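Local coordinates for extracellular invertase (Aspergillus kawachii, PDB 5XH8), which probably hydrolyses the beta-fructofuranosidic bond of sucrose and has high transfructosylation activity, which probably yields fructooligosaccharides such as 1-kestose, at residues 496-501 against 559-564; 370-375 against 552-557. One frame throughout, in Å; residues are numbered along the deposited sequence.

Contact 1. Residues 496-501 against 559-564; sequences ESIIVD and FALSTW
Ile498, Val500, Phe559, Leu561 and Thr563 make a face-to-face packing contact between the two sheets of the C-terminal beta-sandwich of this GH32 enzyme. Strands 497-501 and 559-564 run nearly parallel, 12° apart, with their axes 9.0 Å from each other; they belong to different sheets, no hydrogen bond crosses between them, and the gap is filled mainly by side chains. Phe559 has CG anti to its backbone N (chi1 176°), and the far end of its ring approaches Ile498, with CZ 3.8 Å from Ile498 CB. Ile498 CG1 lies equally near CZ and CE1, meeting that end of the ring obliquely. Leu561 comes next: its CD2 fits between the two strand residues opposite, 3.8 Å from the backbone O of Ile498 and 4.1 Å from CG2 of Val500. Val500 and Leu561 point past one another, each reaching toward the other's strand. At the end of the row the methyl groups of Val500 and Thr563 face each other, CG1 to CG2 at 4.2 Å, while the Thr563 hydroxyl is hydrogen-bonded to Glu520. Beyond the contact, the Phe559 ring meets that of Trp314. With every touching residue buried, the direct association of the two strands here rests on hydrophobic burial and van der Waals packing of branched and aromatic groups.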
loop_
_atom_site.group_PDB
_atom_site.type_symbol
_atom_site.label_atom_id
_atom_site.label_comp_id
_atom_site.label_asym_id
_atom_site.label_seq_id
_atom_site.Cartn_x
_atom_site.Cartn_y
_atom_site.Cartn_z
ATOM N N GLU A 496 -38.231 -1.212 32.234
ATOM C CA GLU A 496 -38.322 0.035 31.524
ATOM C C GLU A 496 -38.000 -0.143 30.026
ATOM O O GLU A 496 -37.111 0.529 29.506
ATOM C CB GLU A 496 -37.358 1.041 32.147
ATOM C CG GLU A 496 -37.572 1.322 33.622
ATOM C CD GLU A 496 -36.689 2.457 34.077
ATOM O OE1 GLU A 496 -35.520 2.183 34.371
ATOM O OE2 GLU A 496 -37.139 3.630 34.095
ATOM N N SER A 497 -38.725 -1.047 29.361
ATOM C CA SER A 497 -38.447 -1.415 27.960
ATOM C C SER A 497 -39.674 -1.366 27.075
ATOM O O SER A 497 -40.793 -1.650 27.522
ATOM C CB SER A 497 -37.899 -2.833 27.884
ATOM O OG SER A 497 -36.627 -2.929 28.498
ATOM N N ILE A 498 -39.446 -0.998 25.812
ATOM C CA ILE A 498 -40.378 -1.277 24.724
ATOM C C ILE A 498 -39.999 -2.633 24.146
ATOM O O ILE A 498 -38.822 -2.878 23.839
ATOM C CB ILE A 498 -40.298 -0.226 23.598
ATOM C CG1 ILE A 498 -40.524 1.202 24.133
ATOM C CG2 ILE A 498 -41.251 -0.582 22.449
ATOM C CD1 ILE A 498 -41.951 1.681 24.132
ATOM N N ILE A 499 -40.999 -3.491 23.965
ATOM C CA ILE A 499 -40.832 -4.855 23.476
ATOM C C ILE A 499 -41.658 -5.056 22.199
ATOM O O ILE A 499 -42.774 -4.576 22.097
ATOM C CB ILE A 499 -41.314 -5.898 24.518
ATOM C CG1 ILE A 499 -40.656 -5.661 25.887
ATOM C CG2 ILE A 499 -41.079 -7.333 24.026
ATOM C CD1 ILE A 499 -39.158 -5.779 25.912
ATOM N N VAL A 500 -41.082 -5.741 21.218
ATOM C CA VAL A 500 -41.834 -6.230 20.079
ATOM C C VAL A 500 -41.845 -7.752 20.229
ATOM O O VAL A 500 -40.806 -8.418 20.099
ATOM C CB VAL A 500 -41.232 -5.801 18.721
ATOM C CG1 VAL A 500 -42.154 -6.220 17.586
ATOM C CG2 VAL A 500 -41.009 -4.292 18.667
ATOM N N ASP A 501 -43.016 -8.288 20.555
ATOM C CA ASP A 501 -43.227 -9.748 20.577
ATOM C C ASP A 501 -43.574 -10.235 19.161
ATOM O O ASP A 501 -44.619 -9.878 18.594
ATOM C CB ASP A 501 -44.358 -10.083 21.543
ATOM C CG ASP A 501 -44.634 -11.579 21.661
ATOM O OD1 ASP A 501 -44.079 -12.435 20.918
ATOM O OD2 ASP A 501 -45.463 -11.886 22.530
ATOM N N PHE A 559 -36.127 7.816 21.046
ATOM C CA PHE A 559 -36.072 6.368 21.088
ATOM C C PHE A 559 -36.441 5.839 19.726
ATOM O O PHE A 559 -37.386 6.331 19.120
ATOM C CB PHE A 559 -37.053 5.824 22.104
ATOM C CG PHE A 559 -37.119 4.337 22.145
ATOM C CD1 PHE A 559 -38.009 3.641 21.327
ATOM C CD2 PHE A 559 -36.305 3.628 22.992
ATOM C CE1 PHE A 559 -38.071 2.259 21.365
ATOM C CE2 PHE A 559 -36.363 2.249 23.042
ATOM C CZ PHE A 559 -37.261 1.564 22.236
ATOM N N ALA A 560 -35.686 4.842 19.260
ATOM C CA ALA A 560 -36.030 4.103 18.037
ATOM C C ALA A 560 -35.675 2.639 18.153
ATOM O O ALA A 560 -34.586 2.301 18.608
ATOM C CB ALA A 560 -35.353 4.714 16.811
ATOM N N LEU A 561 -36.602 1.784 17.714
ATOM C CA LEU A 561 -36.430 0.334 17.694
ATOM C C LEU A 561 -37.077 -0.207 16.410
ATOM O O LEU A 561 -38.287 -0.010 16.195
ATOM C CB LEU A 561 -37.101 -0.299 18.898
ATOM C CG LEU A 561 -37.227 -1.834 18.959
ATOM C CD1 LEU A 561 -35.899 -2.528 18.875
ATOM C CD2 LEU A 561 -37.895 -2.243 20.259
ATOM N N SER A 562 -36.290 -0.879 15.571
ATOM C CA SER A 562 -36.772 -1.318 14.259
ATOM C C SER A 562 -36.486 -2.783 14.007
ATOM O O SER A 562 -35.474 -3.316 14.453
ATOM C CB SER A 562 -36.183 -0.447 13.148
ATOM O OG SER A 562 -36.236 0.914 13.511
ATOM N N THR A 563 -37.381 -3.427 13.269
ATOM C CA THR A 563 -37.296 -4.862 13.068
ATOM C C THR A 563 -38.101 -5.296 11.858
ATOM O O THR A 563 -38.721 -4.459 11.190
ATOM C CB THR A 563 -37.748 -5.624 14.337
ATOM O OG1 THR A 563 -37.500 -7.029 14.183
ATOM C CG2 THR A 563 -39.255 -5.380 14.613
ATOM N N TRP A 564 -38.058 -6.603 11.574
ATOM C CA TRP A 564 -38.810 -7.231 10.489
ATOM C C TRP A 564 -40.101 -7.869 11.024
ATOM O O TRP A 564 -40.056 -8.654 11.980
ATOM C CB TRP A 564 -37.960 -8.305 9.797
ATOM C CG TRP A 564 -36.757 -7.750 9.114
ATOM C CD1 TRP A 564 -35.474 -7.817 9.545
ATOM C CD2 TRP A 564 -36.739 -7.018 7.884
ATOM N NE1 TRP A 564 -34.643 -7.156 8.659
ATOM C CE2 TRP A 564 -35.396 -6.669 7.624
ATOM C CE3 TRP A 564 -37.721 -6.655 6.957
ATOM C CZ2 TRP A 564 -35.011 -5.936 6.490
ATOM C CZ3 TRP A 564 -37.339 -5.910 5.820
ATOM C CH2 TRP A 564 -35.985 -5.565 5.604
#

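Contact 2. Residues 370-375 against 552-557; sequences LLLPRE and EVYANG
Arg374 and Glu552 reach each other on extended side chains: Arg374 is drawn out from CG to NE (chi3 -176°), and Glu552 is likewise extended beyond CG. Arg374 NH2 forms a salt bridge to Glu552 OE1 at 2.9 Å; OE1 lies in the guanidinium plane, whereas the nitrogen comes from above the carboxylate plane, the two planes being 64° apart. Arg374 NE donates to Tyr554 OH at 3.0 Å, with the oxygen tilted somewhat out of the guanidinium plane, and this hydroxyl in turn gives a weak hydrogen bond to Glu552 OE1. The guanidinium is thus held at its edge by two partners from one strand. The other carboxylate oxygen, Glu552 OE2, takes the backbone N-H of Leu372 on its syn lone pair at 2.9 Å, with an N-H...O angle of 160°, and is also hydrogen-bonded to His31. Leu371 CD2 and Leu372 CG pack against this buried carboxylate, CG being 3.3 Å from OE2, and Leu372 CD1 lies 4.3 Å from Tyr554 CE1. Arg374 NH1 has a second acidic partner in Asp313; the guanidinium thus lies between two carboxylates, which would be expected to stabilise its positive charge. Around the cluster, strand 366-385 is flanked by strands 341-348 and 408-418, Ile418 of the latter touching Leu372 and Tyr554, while strand 550-555 lies between 534-547 and 559-564.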
loop_
_atom_site.group_PDB
_atom_site.type_symbol
_atom_site.label_atom_id
_atom_site.label_comp_id
_atom_site.label_asym_id
_atom_site.label_seq_id
_atom_site.Cartn_x
_atom_site.Cartn_y
_atom_site.Cartn_z
ATOM N N LEU A 370 -32.521 0.291 4.159
ATOM C CA LEU A 370 -32.183 1.343 5.093
ATOM C C LEU A 370 -33.459 1.718 5.819
ATOM O O LEU A 370 -34.571 1.576 5.270
ATOM C CB LEU A 370 -31.633 2.586 4.378
ATOM C CG LEU A 370 -30.391 2.409 3.512
ATOM C CD1 LEU A 370 -29.795 3.765 3.135
ATOM C CD2 LEU A 370 -29.359 1.545 4.209
ATOM N N LEU A 371 -33.304 2.202 7.042
ATOM C CA LEU A 371 -34.436 2.780 7.773
ATOM C C LEU A 371 -34.736 4.208 7.284
ATOM O O LEU A 371 -34.010 4.775 6.442
ATOM C CB LEU A 371 -34.157 2.732 9.268
ATOM C CG LEU A 371 -33.891 1.315 9.798
ATOM C CD1 LEU A 371 -33.693 1.363 11.308
ATOM C CD2 LEU A 371 -35.027 0.369 9.439
ATOM N N LEU A 372 -35.844 4.771 7.761
ATOM C CA LEU A 372 -36.241 6.112 7.372
ATOM C C LEU A 372 -35.110 7.111 7.743
ATOM O O LEU A 372 -34.465 6.953 8.778
ATOM C CB LEU A 372 -37.517 6.543 8.117
ATOM C CG LEU A 372 -38.786 5.702 7.948
ATOM C CD1 LEU A 372 -39.795 6.138 9.000
ATOM C CD2 LEU A 372 -39.305 5.823 6.524
ATOM N N PRO A 373 -34.876 8.128 6.905
ATOM C CA PRO A 373 -33.880 9.124 7.285
ATOM C C PRO A 373 -34.284 9.754 8.602
ATOM O O PRO A 373 -35.482 10.057 8.789
ATOM C CB PRO A 373 -33.953 10.156 6.154
ATOM C CG PRO A 373 -35.286 9.942 5.503
ATOM C CD PRO A 373 -35.554 8.471 5.646
ATOM N N ARG A 374 -33.318 9.950 9.500
ATOM C CA ARG A 374 -33.588 10.518 10.817
ATOM C C ARG A 374 -32.798 11.826 11.017
ATOM O O ARG A 374 -31.600 11.902 10.699
ATOM C CB ARG A 374 -33.236 9.533 11.912
ATOM C CG ARG A 374 -34.137 8.320 11.926
ATOM C CD ARG A 374 -33.701 7.212 12.850
ATOM N NE ARG A 374 -34.628 6.084 12.680
ATOM C CZ ARG A 374 -34.515 4.889 13.251
ATOM N NH1 ARG A 374 -33.506 4.594 14.053
ATOM N NH2 ARG A 374 -35.439 3.977 13.004
ATOM N N GLU A 375 -33.506 12.848 11.508
ATOM C CA GLU A 375 -32.899 14.083 12.012
ATOM C C GLU A 375 -32.347 13.829 13.402
ATOM O O GLU A 375 -33.030 13.237 14.249
ATOM C CB GLU A 375 -33.916 15.248 12.026
ATOM C CG GLU A 375 -34.201 15.784 10.648
ATOM C CD GLU A 375 -35.273 16.857 10.631
ATOM O OE1 GLU A 375 -35.433 17.501 11.663
ATOM O OE2 GLU A 375 -35.928 17.086 9.587
ATOM N N GLU A 552 -40.785 0.317 12.319
ATOM C CA GLU A 552 -40.012 1.270 13.096
ATOM C C GLU A 552 -40.881 1.822 14.233
ATOM O O GLU A 552 -41.975 2.348 14.005
ATOM C CB GLU A 552 -39.485 2.394 12.207
ATOM C CG GLU A 552 -38.538 1.883 11.111
ATOM C CD GLU A 552 -37.822 2.985 10.336
ATOM O OE1 GLU A 552 -37.449 4.009 10.944
ATOM O OE2 GLU A 552 -37.588 2.817 9.117
ATOM N N VAL A 553 -40.369 1.687 15.451
ATOM C CA VAL A 553 -41.020 2.163 16.654
ATOM C C VAL A 553 -40.229 3.355 17.203
ATOM O O VAL A 553 -39.070 3.203 17.573
ATOM C CB VAL A 553 -41.059 1.044 17.712
ATOM C CG1 VAL A 553 -41.772 1.533 18.980
ATOM C CG2 VAL A 553 -41.736 -0.198 17.136
ATOM N N TYR A 554 -40.866 4.524 17.230
ATOM C CA TYR A 554 -40.332 5.726 17.832
ATOM C C TYR A 554 -41.075 6.093 19.133
ATOM O O TYR A 554 -42.308 5.880 19.247
ATOM C CB TYR A 554 -40.452 6.893 16.864
ATOM C CG TYR A 554 -39.677 6.739 15.555
ATOM C CD1 TYR A 554 -40.208 6.034 14.474
ATOM C CD2 TYR A 554 -38.420 7.324 15.398
ATOM C CE1 TYR A 554 -39.498 5.895 13.278
ATOM C CE2 TYR A 554 -37.704 7.214 14.201
ATOM C CZ TYR A 554 -38.234 6.491 13.147
ATOM O OH TYR A 554 -37.509 6.402 11.978
ATOM N N ALA A 555 -40.334 6.684 20.083
ATOM C CA ALA A 555 -40.933 7.209 21.333
ATOM C C ALA A 555 -40.259 8.489 21.807
ATOM O O ALA A 555 -39.012 8.567 21.897
ATOM C CB ALA A 555 -40.921 6.162 22.433
ATOM N N ASN A 556 -41.085 9.516 22.031
ATOM C CA ASN A 556 -40.711 10.686 22.823
ATOM C C ASN A 556 -39.563 11.476 22.203
ATOM O O ASN A 556 -38.815 12.154 22.914
ATOM C CB ASN A 556 -40.387 10.249 24.265
ATOM C CG ASN A 556 -41.631 9.790 25.026
ATOM O OD1 ASN A 556 -42.039 10.430 25.994
ATOM N ND2 ASN A 556 -42.220 8.678 24.615
ATOM N N GLY A 557 -39.430 11.379 20.870
ATOM C CA GLY A 557 -38.355 12.025 20.114
ATOM C C GLY A 557 -36.943 11.650 20.510
ATOM O O GLY A 557 -36.013 12.395 20.186
#

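In the fold
The centres of contacts 1 and 2 lie 11 Å apart, joined through strands 550-555 and 559-564, antiparallel neighbours in one sheet and consecutive in the chain. Their segments alternate in sequence: 370-375, 496-501, 552-557, 559-564. Contact 1 joins this sheet to its partner in the C-terminal sandwich; contact 2 ties its other face to strand 366-385 of the N-terminal beta-propeller. Leu561 O and Val553 N, and Ser562 OG and Arg374 NH2, are probably hydrogen-bonded. The shared sheet therefore links an apolar sandwich interior to a charged interface between domains, with the bound sodium about 8 Å from the side chain of Leu561 and about 9 Å from that of Leu371.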